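Local coordinates for protein UDP-glucose:anthocyanidin 3-O-glucosyltransferase (PDB 4REL) that is a glycosyltransferase of the GT-B clan, built from two Rossmann-like domains that face each other across a cleft, at residues I132-N137 with A208-F213; S232-V237 with F436-E441. All coordinates share one frame; numbering follows the deposited sequence. Where two conformers were deposited one is given.

Interaction 1: I132-N137 with A208-F213. With KMP (3,5,7-trihydroxy-2-(4-hydroxyphenyl)-4H-chromen-4-one), chain B.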
ATOM      1  N   ILE A 132     -10.645  11.096  11.500  1.00  7.90           N
ATOM      2  CA  ILE A 132      -9.241  11.057  11.123  1.00  5.36           C
ATOM      3  C   ILE A 132      -9.109  10.060   9.984  1.00  7.09           C
ATOM      4  O   ILE A 132      -9.438   8.889  10.138  1.00  8.64           O
ATOM      5  CB  ILE A 132      -8.364  10.625  12.306  1.00 10.41           C
ATOM      6  CG1 ILE A 132      -8.476  11.650  13.442  1.00 16.31           C
ATOM      7  CG2 ILE A 132      -6.919  10.445  11.861  1.00  9.74           C
ATOM      8  CD1 ILE A 132      -7.752  11.253  14.719  1.00 15.71           C
ATOM      9  N   ALA A 133      -8.657  10.536   8.828  1.00  6.20           N
ATOM     10  CA  ALA A 133      -8.550   9.681   7.649  1.00  8.27           C
ATOM     11  C   ALA A 133      -7.144   9.094   7.535  1.00  8.57           C
ATOM     12  O   ALA A 133      -6.143   9.806   7.708  1.00 16.45           O
ATOM     13  CB  ALA A 133      -8.926  10.452   6.378  1.00  9.22           C
ATOM     14  N   PHE A 134      -7.075   7.795   7.248  1.00  7.84           N
ATOM     15  CA  PHE A 134      -5.799   7.086   7.145  1.00  7.45           C
ATOM     16  C   PHE A 134      -5.547   6.780   5.669  1.00 11.11           C
ATOM     17  O   PHE A 134      -6.458   6.331   4.958  1.00  9.74           O
ATOM     18  CB  PHE A 134      -5.871   5.791   7.972  1.00  8.40           C
ATOM     19  CG  PHE A 134      -4.614   4.939   7.923  1.00  5.32           C
ATOM     20  CD1 PHE A 134      -3.430   5.386   8.495  1.00  8.48           C
ATOM     21  CD2 PHE A 134      -4.640   3.672   7.335  1.00  8.19           C
ATOM     22  CE1 PHE A 134      -2.285   4.589   8.475  1.00 10.93           C
ATOM     23  CE2 PHE A 134      -3.495   2.864   7.311  1.00  9.56           C
ATOM     24  CZ  PHE A 134      -2.311   3.335   7.886  1.00  9.06           C
ATOM     25  N   TRP A 135      -4.316   7.015   5.217  1.00  5.77           N
ATOM     26  CA  TRP A 135      -3.950   6.860   3.805  1.00  9.36           C
ATOM     27  C   TRP A 135      -2.800   5.872   3.628  1.00  9.69           C
ATOM     28  O   TRP A 135      -1.627   6.247   3.754  1.00 10.29           O
ATOM     29  CB  TRP A 135      -3.527   8.220   3.244  1.00  9.45           C
ATOM     30  CG  TRP A 135      -3.350   8.224   1.755  1.00  7.40           C
ATOM     31  CD1 TRP A 135      -2.176   8.144   1.068  1.00 10.31           C
ATOM     32  CD2 TRP A 135      -4.391   8.310   0.773  1.00  8.55           C
ATOM     33  NE1 TRP A 135      -2.422   8.174  -0.289  1.00  8.72           N
ATOM     34  CE2 TRP A 135      -3.773   8.285  -0.488  1.00  8.50           C
ATOM     35  CE3 TRP A 135      -5.783   8.419   0.847  1.00 12.82           C
ATOM     36  CZ2 TRP A 135      -4.506   8.359  -1.680  1.00 11.36           C
ATOM     37  CZ3 TRP A 135      -6.508   8.486  -0.328  1.00 12.40           C
ATOM     38  CH2 TRP A 135      -5.866   8.455  -1.580  1.00 11.52           C
ATOM     39  N   PRO A 136      -3.125   4.600   3.341  1.00 10.47           N
ATOM     40  CA  PRO A 136      -2.072   3.592   3.196  1.00  9.41           C
ATOM     41  C   PRO A 136      -1.678   3.367   1.733  1.00 11.95           C
ATOM     42  O   PRO A 136      -1.044   2.368   1.410  1.00 19.51           O
ATOM     43  CB  PRO A 136      -2.740   2.340   3.764  1.00  7.56           C
ATOM     44  CG  PRO A 136      -4.170   2.486   3.305  1.00  9.17           C
ATOM     45  CD  PRO A 136      -4.457   3.985   3.462  1.00  9.17           C
ATOM     46  N   ASN A 137      -2.059   4.283   0.856  1.00 11.14           N
ATOM     47  CA  ASN A 137      -1.746   4.145  -0.561  1.00 11.60           C
ATOM     48  C   ASN A 137      -0.500   4.926  -0.902  1.00 11.91           C
ATOM     49  O   ASN A 137       0.214   5.377  -0.006  1.00 18.14           O
ATOM     50  CB  ASN A 137      -2.944   4.625  -1.364  1.00 10.32           C
ATOM     51  CG  ASN A 137      -4.239   4.235  -0.693  1.00 21.88           C
ATOM     52  OD1 ASN A 137      -5.011   5.086  -0.227  1.00 20.13           O
ATOM     53  ND2 ASN A 137      -4.446   2.929  -0.566  1.00 12.75           N
ATOM     54  N   ALA A 208      -7.746  15.285  10.805  1.00 12.27           N
ATOM     55  CA  ALA A 208      -6.381  15.068  10.343  1.00 10.23           C
ATOM     56  C   ALA A 208      -6.360  13.960   9.296  1.00  9.57           C
ATOM     57  O   ALA A 208      -7.224  13.072   9.296  1.00  9.53           O
ATOM     58  CB  ALA A 208      -5.463  14.711  11.517  1.00  9.86           C
ATOM     59  N   VAL A 209      -5.391  14.024   8.390  1.00  7.66           N
ATOM     60  CA  VAL A 209      -5.148  12.933   7.465  1.00  8.76           C
ATOM     61  C   VAL A 209      -3.800  12.339   7.852  1.00 13.22           C
ATOM     62  O   VAL A 209      -2.799  13.062   7.951  1.00  9.40           O
ATOM     63  CB  VAL A 209      -5.125  13.409   5.989  1.00  7.58           C
ATOM     64  CG1 VAL A 209      -4.706  12.269   5.072  1.00  8.08           C
ATOM     65  CG2 VAL A 209      -6.495  13.937   5.575  1.00  8.90           C
ATOM     66  N   VAL A 210      -3.784  11.033   8.106  1.00  8.96           N
ATOM     67  CA  VAL A 210      -2.569  10.342   8.537  1.00  5.54           C
ATOM     68  C   VAL A 210      -2.006   9.533   7.367  1.00  8.62           C
ATOM     69  O   VAL A 210      -2.669   8.622   6.855  1.00 10.23           O
ATOM     70  CB  VAL A 210      -2.862   9.408   9.725  1.00  5.29           C
ATOM     71  CG1 VAL A 210      -1.615   8.589  10.092  1.00  8.52           C
ATOM     72  CG2 VAL A 210      -3.309  10.223  10.930  1.00  9.02           C
ATOM     73  N   VAL A 211      -0.791   9.879   6.937  1.00  9.75           N
ATOM     74  CA  VAL A 211      -0.176   9.223   5.789  1.00 11.34           C
ATOM     75  C   VAL A 211       0.801   8.160   6.275  1.00  8.06           C
ATOM     76  O   VAL A 211       1.655   8.431   7.114  1.00  9.43           O
ATOM     77  CB  VAL A 211       0.565  10.225   4.872  1.00 11.80           C
ATOM     78  CG1 VAL A 211       1.235   9.479   3.722  1.00 11.61           C
ATOM     79  CG2 VAL A 211      -0.394  11.275   4.325  1.00 13.34           C
ATOM     80  N   ASN A 212       0.675   6.956   5.721  1.00  7.64           N
ATOM     81  CA  ASN A 212       1.471   5.801   6.126  1.00 10.71           C
ATOM     82  C   ASN A 212       2.786   5.784   5.350  1.00 10.12           C
ATOM     83  O   ASN A 212       3.058   4.860   4.589  1.00 13.55           O
ATOM     84  CB  ASN A 212       0.684   4.523   5.805  1.00 11.38           C
ATOM     85  CG  ASN A 212       1.202   3.308   6.547  1.00 13.00           C
ATOM     86  OD1 ASN A 212       1.502   3.378   7.744  1.00 14.43           O
ATOM     87  ND2 ASN A 212       1.316   2.180   5.835  1.00 12.79           N
ATOM     88  N   PHE A 213       3.607   6.809   5.535  1.00  9.26           N
ATOM     89  CA  PHE A 213       4.838   6.919   4.762  1.00  9.56           C
ATOM     90  C   PHE A 213       5.848   7.839   5.448  1.00 11.82           C
ATOM     91  O   PHE A 213       5.652   8.255   6.587  1.00 13.01           O
ATOM     92  CB  PHE A 213       4.514   7.425   3.349  1.00 10.18           C
ATOM     93  CG  PHE A 213       5.569   7.091   2.333  1.00 10.13           C
ATOM     94  CD1 PHE A 213       5.952   5.774   2.128  1.00 11.54           C
ATOM     95  CD2 PHE A 213       6.174   8.090   1.588  1.00 16.19           C
ATOM     96  CE1 PHE A 213       6.927   5.447   1.195  1.00 12.67           C
ATOM     97  CE2 PHE A 213       7.157   7.779   0.659  1.00 13.73           C
ATOM     98  CZ  PHE A 213       7.533   6.458   0.459  1.00 12.69           C
TER
HETATM   99  C1  KMP B1001      -6.480   4.106  -6.951  1.00 19.06           C
HETATM  100  C2  KMP B1001      -5.879   3.651  -5.789  1.00 21.94           C
HETATM  101  C3  KMP B1001      -6.240   2.311  -5.278  1.00 18.97           C
HETATM  102  C4  KMP B1001      -7.223   1.496  -6.020  1.00 20.39           C
HETATM  103  C5  KMP B1001      -7.775   2.041  -7.173  1.00 19.25           C
HETATM  104  C6  KMP B1001      -7.408   3.313  -7.622  1.00 19.88           C
HETATM  105  C9  KMP B1001      -5.628   1.771  -4.042  1.00 24.66           C
HETATM  106  C10 KMP B1001      -6.049   0.422  -3.601  1.00 23.50           C
HETATM  107  C11 KMP B1001      -7.059  -0.321  -4.423  1.00 23.32           C
HETATM  108  C14 KMP B1001      -7.537  -1.690  -4.053  1.00 25.63           C
HETATM  109  C15 KMP B1001      -7.293  -2.251  -2.801  1.00 29.35           C
HETATM  110  C16 KMP B1001      -7.751  -3.523  -2.496  1.00 32.35           C
HETATM  111  C17 KMP B1001      -8.455  -4.250  -3.443  1.00 33.15           C
HETATM  112  C18 KMP B1001      -8.706  -3.700  -4.693  1.00 32.06           C
HETATM  113  C19 KMP B1001      -8.250  -2.423  -4.994  1.00 27.69           C
HETATM  114  O12 KMP B1001      -7.579   0.245  -5.571  1.00 22.88           O
HETATM  115  O13 KMP B1001      -4.787   2.444  -3.400  1.00 26.23           O
HETATM  116  O24 KMP B1001      -8.898  -5.502  -3.139  1.00 37.97           O
HETATM  117  O27 KMP B1001      -5.486  -0.090  -2.471  1.00 23.83           O
HETATM  118  O29 KMP B1001      -7.982   3.796  -8.759  1.00 21.39           O
HETATM  119  O30 KMP B1001      -4.971   4.410  -5.116  1.00 26.17           O
HETATM  120  O   HOH W   1       1.076   1.384   2.995  1.00 26.12           O

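Interaction 2: S232-V237 with F436-E441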
ATOM      1  N   SER A 232      -5.088  19.092   8.778  1.00 11.61           N
ATOM      2  CA  SER A 232      -3.827  18.653   9.367  1.00  9.62           C
ATOM      3  C   SER A 232      -3.300  17.467   8.578  1.00 12.09           C
ATOM      4  O   SER A 232      -4.059  16.549   8.261  1.00 13.66           O
ATOM      5  CB  SER A 232      -4.035  18.258  10.833  1.00 16.03           C
ATOM      6  OG  SER A 232      -2.824  17.814  11.417  1.00 16.28           O
ATOM      7  N   LEU A 233      -2.015  17.499   8.230  1.00 10.90           N
ATOM      8  CA  LEU A 233      -1.388  16.389   7.530  1.00  8.82           C
ATOM      9  C   LEU A 233      -0.321  15.805   8.424  1.00 12.83           C
ATOM     10  O   LEU A 233       0.630  16.502   8.784  1.00 12.58           O
ATOM     11  CB  LEU A 233      -0.739  16.865   6.227  1.00  9.28           C
ATOM     12  CG  LEU A 233       0.002  15.820   5.385  1.00 13.29           C
ATOM     13  CD1 LEU A 233      -0.959  14.783   4.785  1.00 12.70           C
ATOM     14  CD2 LEU A 233       0.783  16.521   4.274  1.00 12.77           C
ATOM     15  N   LEU A 234      -0.476  14.534   8.785  1.00  8.83           N
ATOM     16  CA  LEU A 234       0.444  13.881   9.710  1.00  8.13           C
ATOM     17  C   LEU A 234       1.029  12.635   9.059  1.00 12.86           C
ATOM     18  O   LEU A 234       0.300  11.856   8.427  1.00 15.44           O
ATOM     19  CB  LEU A 234      -0.295  13.491  11.000  1.00  9.75           C
ATOM     20  CG  LEU A 234      -0.999  14.594  11.799  1.00 11.50           C
ATOM     21  CD1 LEU A 234      -1.856  14.006  12.945  1.00  9.59           C
ATOM     22  CD2 LEU A 234       0.024  15.575  12.345  1.00  9.40           C
ATOM     23  N   TYR A 235       2.339  12.446   9.199  1.00 11.22           N
ATOM     24  CA  TYR A 235       2.981  11.234   8.698  1.00 12.42           C
ATOM     25  C   TYR A 235       3.366  10.359   9.886  1.00 19.45           C
ATOM     26  O   TYR A 235       4.057  10.812  10.799  1.00 28.45           O
ATOM     27  CB  TYR A 235       4.238  11.564   7.886  1.00 10.62           C
ATOM     28  CG  TYR A 235       4.011  12.126   6.499  1.00 14.66           C
ATOM     29  CD1 TYR A 235       4.243  11.352   5.367  1.00 15.42           C
ATOM     30  CD2 TYR A 235       3.586  13.437   6.321  1.00 13.76           C
ATOM     31  CE1 TYR A 235       4.048  11.876   4.086  1.00 14.36           C
ATOM     32  CE2 TYR A 235       3.392  13.963   5.054  1.00 15.96           C
ATOM     33  CZ  TYR A 235       3.621  13.177   3.945  1.00 17.72           C
ATOM     34  OH  TYR A 235       3.431  13.721   2.699  1.00 18.95           O
ATOM     35  N   VAL A 236       2.899   9.118   9.885  1.00  9.42           N
ATOM     36  CA  VAL A 236       3.305   8.153  10.897  1.00 11.34           C
ATOM     37  C   VAL A 236       4.057   7.024  10.207  1.00 12.11           C
ATOM     38  O   VAL A 236       3.596   6.485   9.196  1.00 14.63           O
ATOM     39  CB  VAL A 236       2.101   7.617  11.678  1.00 12.95           C
ATOM     40  CG1 VAL A 236       2.533   6.532  12.665  1.00 12.65           C
ATOM     41  CG2 VAL A 236       1.427   8.763  12.414  1.00 10.79           C
ATOM     42  N   VAL A 237       5.231   6.706  10.748  1.00 13.67           N
ATOM     43  CA  VAL A 237       6.145   5.739  10.150  1.00 16.89           C
ATOM     44  C   VAL A 237       5.433   4.414   9.915  1.00 13.80           C
ATOM     45  O   VAL A 237       4.841   3.849  10.841  1.00 15.84           O
ATOM     46  CB  VAL A 237       7.382   5.532  11.059  1.00 20.77           C
ATOM     47  CG1 VAL A 237       8.140   4.274  10.681  1.00 21.36           C
ATOM     48  CG2 VAL A 237       8.293   6.749  10.986  1.00 25.96           C
ATOM     49  N   PHE A 436       3.293  11.650  15.257  1.00  9.15           N
ATOM     50  CA  PHE A 436       2.641  10.602  16.029  1.00 14.57           C
ATOM     51  C   PHE A 436       2.145  11.177  17.348  1.00 11.82           C
ATOM     52  O   PHE A 436       1.025  10.895  17.780  1.00 11.14           O
ATOM     53  CB  PHE A 436       3.581   9.426  16.290  1.00 12.27           C
ATOM     54  CG  PHE A 436       2.944   8.313  17.085  1.00 12.33           C
ATOM     55  CD1 PHE A 436       2.081   7.416  16.476  1.00 11.61           C
ATOM     56  CD2 PHE A 436       3.214   8.165  18.432  1.00 10.78           C
ATOM     57  CE1 PHE A 436       1.492   6.383  17.206  1.00 12.13           C
ATOM     58  CE2 PHE A 436       2.627   7.133  19.168  1.00 14.69           C
ATOM     59  CZ  PHE A 436       1.768   6.246  18.549  1.00 14.12           C
ATOM     60  N   ASN A 437       2.968  11.990  17.999  1.00 12.80           N
ATOM     61  CA  ASN A 437       2.557  12.619  19.248  0.50 11.36           C
ATOM     62  C   ASN A 437       1.354  13.529  19.027  1.00 13.06           C
ATOM     63  O   ASN A 437       0.446  13.580  19.845  1.00 13.14           O
ATOM     64  CB  ASN A 437       3.720  13.390  19.889  0.50 11.84           C
ATOM     65  CG  ASN A 437       4.798  12.472  20.436  0.50 17.09           C
ATOM     66  OD1 ASN A 437       4.512  11.371  20.903  0.50 17.31           O
ATOM     67  ND2 ASN A 437       6.048  12.925  20.380  0.50 21.94           N
ATOM     68  N   THR A 438       1.343  14.231  17.897  1.00 11.15           N
ATOM     69  CA  THR A 438       0.221  15.101  17.570  1.00 12.46           C
ATOM     70  C   THR A 438      -1.068  14.297  17.452  1.00 12.47           C
ATOM     71  O   THR A 438      -2.120  14.703  17.966  1.00 11.60           O
ATOM     72  CB  THR A 438       0.484  15.861  16.254  1.00 11.37           C
ATOM     73  OG1 THR A 438       1.584  16.753  16.456  1.00 12.54           O
ATOM     74  CG2 THR A 438      -0.737  16.665  15.831  1.00 13.37           C
ATOM     75  N   LEU A 439      -0.970  13.145  16.793  1.00  9.92           N
ATOM     76  CA  LEU A 439      -2.103  12.246  16.625  1.00 10.07           C
ATOM     77  C   LEU A 439      -2.596  11.727  17.970  1.00 10.85           C
ATOM     78  O   LEU A 439      -3.796  11.721  18.239  1.00  9.61           O
ATOM     79  CB  LEU A 439      -1.730  11.085  15.694  1.00 12.17           C
ATOM     80  CG  LEU A 439      -2.757   9.971  15.492  1.00 14.32           C
ATOM     81  CD1 LEU A 439      -4.073  10.531  14.970  1.00 13.77           C
ATOM     82  CD2 LEU A 439      -2.206   8.901  14.531  1.00  9.30           C
ATOM     83  N   VAL A 440      -1.667  11.313  18.823  1.00 13.22           N
ATOM     84  CA  VAL A 440      -2.023  10.852  20.155  1.00 11.92           C
ATOM     85  C   VAL A 440      -2.801  11.920  20.929  1.00 12.99           C
ATOM     86  O   VAL A 440      -3.796  11.620  21.592  1.00 12.37           O
ATOM     87  CB  VAL A 440      -0.772  10.394  20.927  1.00 11.07           C
ATOM     88  CG1 VAL A 440      -1.089  10.193  22.396  1.00 10.42           C
ATOM     89  CG2 VAL A 440      -0.210   9.105  20.296  1.00 14.77           C
ATOM     90  N   GLU A 441      -2.374  13.175  20.815  1.00 10.44           N
ATOM     91  CA  GLU A 441      -3.063  14.238  21.540  0.50 14.56           C
ATOM     92  C   GLU A 441      -4.431  14.555  20.932  1.00 13.74           C
ATOM     93  O   GLU A 441      -5.339  14.942  21.650  1.00 14.73           O
ATOM     94  CB  GLU A 441      -2.219  15.516  21.672  0.50 16.48           C
ATOM     95  CG  GLU A 441      -0.718  15.330  21.932  0.50 17.01           C
ATOM     96  CD  GLU A 441      -0.356  14.257  22.953  0.50 26.62           C
ATOM     97  OE1 GLU A 441      -1.064  14.106  23.973  0.50 30.20           O
ATOM     98  OE2 GLU A 441       0.672  13.573  22.735  0.50 22.34           O
TER

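Interaction 1: I132-N137 with A208-F213
Phe134 and Asn212 meet where two neighbouring parallel strands run out. CG of Phe134 is anti to the backbone N, and the end of the ring comes nearer to strand 208-211, where CZ lies 3.8 Å from Asn212 CG; the ring and amide planes stand 55° apart, neither stacked nor perpendicular. Behind this pair the same face carries Val210, whose two branches divide the work: CG1 lies 4.0 Å from Phe134 CD1, while CG2 meets Ile132 CG2 at 3.7 Å. Beta-branched and aromatic residues suit this buried face, which helix 18-31 covers with Pro20, Leu21 and Leu24 against the Phe134 ring. On the other face the small Ala133 sits beside Val209, and the Trp135 indole leads away from Val211, its NE1 bonded to Val138 O. Asn137 OD1 stands 3.3 Å above the centre of that indole.

Beneath the side chains the backbones form a parallel ladder. Ala133 and then Trp135 use both N-H and C=O toward the other strand, the straightest link being Val210 N to Ala133 O, 2.7 Å with 172° at the hydrogen. In the last rung, Asn212 N reaches Trp135 O from a position tilted 33° from the carbonyl plane. Asn212 is also the centre of an inverse gamma turn. Past it a water takes over, donating to Pro136 O and accepting from Asn212 ND2.

This is the carboxyl-terminal end of a Rossmann-like sheet, where such folds usually place their ligand sites. Asn137, just after its strand, brings ND2 to 2.9 Å from O13 of KMP; His17 NE2 and Asp181 OD2 hydrogen-bond the ligand. Polar groups thus replace apolar ones where the strands end, and of these Asn137 lines the pocket.

Interaction 2: S232-V237 with F436-E441
Leu234 and Val236 project from the last strand of a Rossmann-like parallel sheet and its continuation onto the C-terminal helix 431-445, an alpha/beta packing made without any hydrogen bond between the two segments. Leu234 spreads its methyl groups over successive helix residues: CD2 lies 3.7 Å from Thr438 CG2, and CD1 reaches Leu439 CB at 4.0 Å. Two residues on, and on the same side of the chain, Val236 also forks. Its CG1, anti to the backbone N (chi1 176°), approaches Phe436 CD1 at 3.9 Å, and its CG2 faces Leu439 CD2 at 4.2 Å. Leu439 is therefore touched by both Leu234 and Val236, a place suited to a long, branched apolar side chain.

Further out, the Phe436 ring is held from within its own helix, where Val440 CG2 lies 3.6 Å above one ring face, offset toward the rim. Lys27 and Leu28 of helix 18-31 also touch Phe436, and Leu24 of that helix touches Val236. Thr438 turns its methyl to the strand while OG1 bonds Glu434 O one turn back, which meets the needs of the hydroxyl inside the helix. Tyr235 points the other way, toward helix 220-229, and its hydroxyl bonds Asp218. One polar link nevertheless ties this edge strand to the helix just before Phe436: Tyr235 N donates its hydrogen to Asp435 OD2.

Overall arrangement
Strand 208-211 is shared ground: interaction 1 uses one edge of it, and strand 233-235 of interaction 2 lies along the other. The two contacts have centres about 9 Å apart and are joined by probable hydrogen bonds, Val211 N to Leu234 O at 2.7 Å and Val209 N to Ser232 O at 2.9 Å. Apolar packing adds to these, with Val211 CG2 3.6 Å from Leu233 CD1. Helix 18-31 touches both contacts, at Phe134 and at Val236. Of the two, interaction 1 contains a residue of the KMP pocket, Asn137, whereas interaction 2 packs the C-terminal helix against the outermost strand of the same sheet and the residue after it.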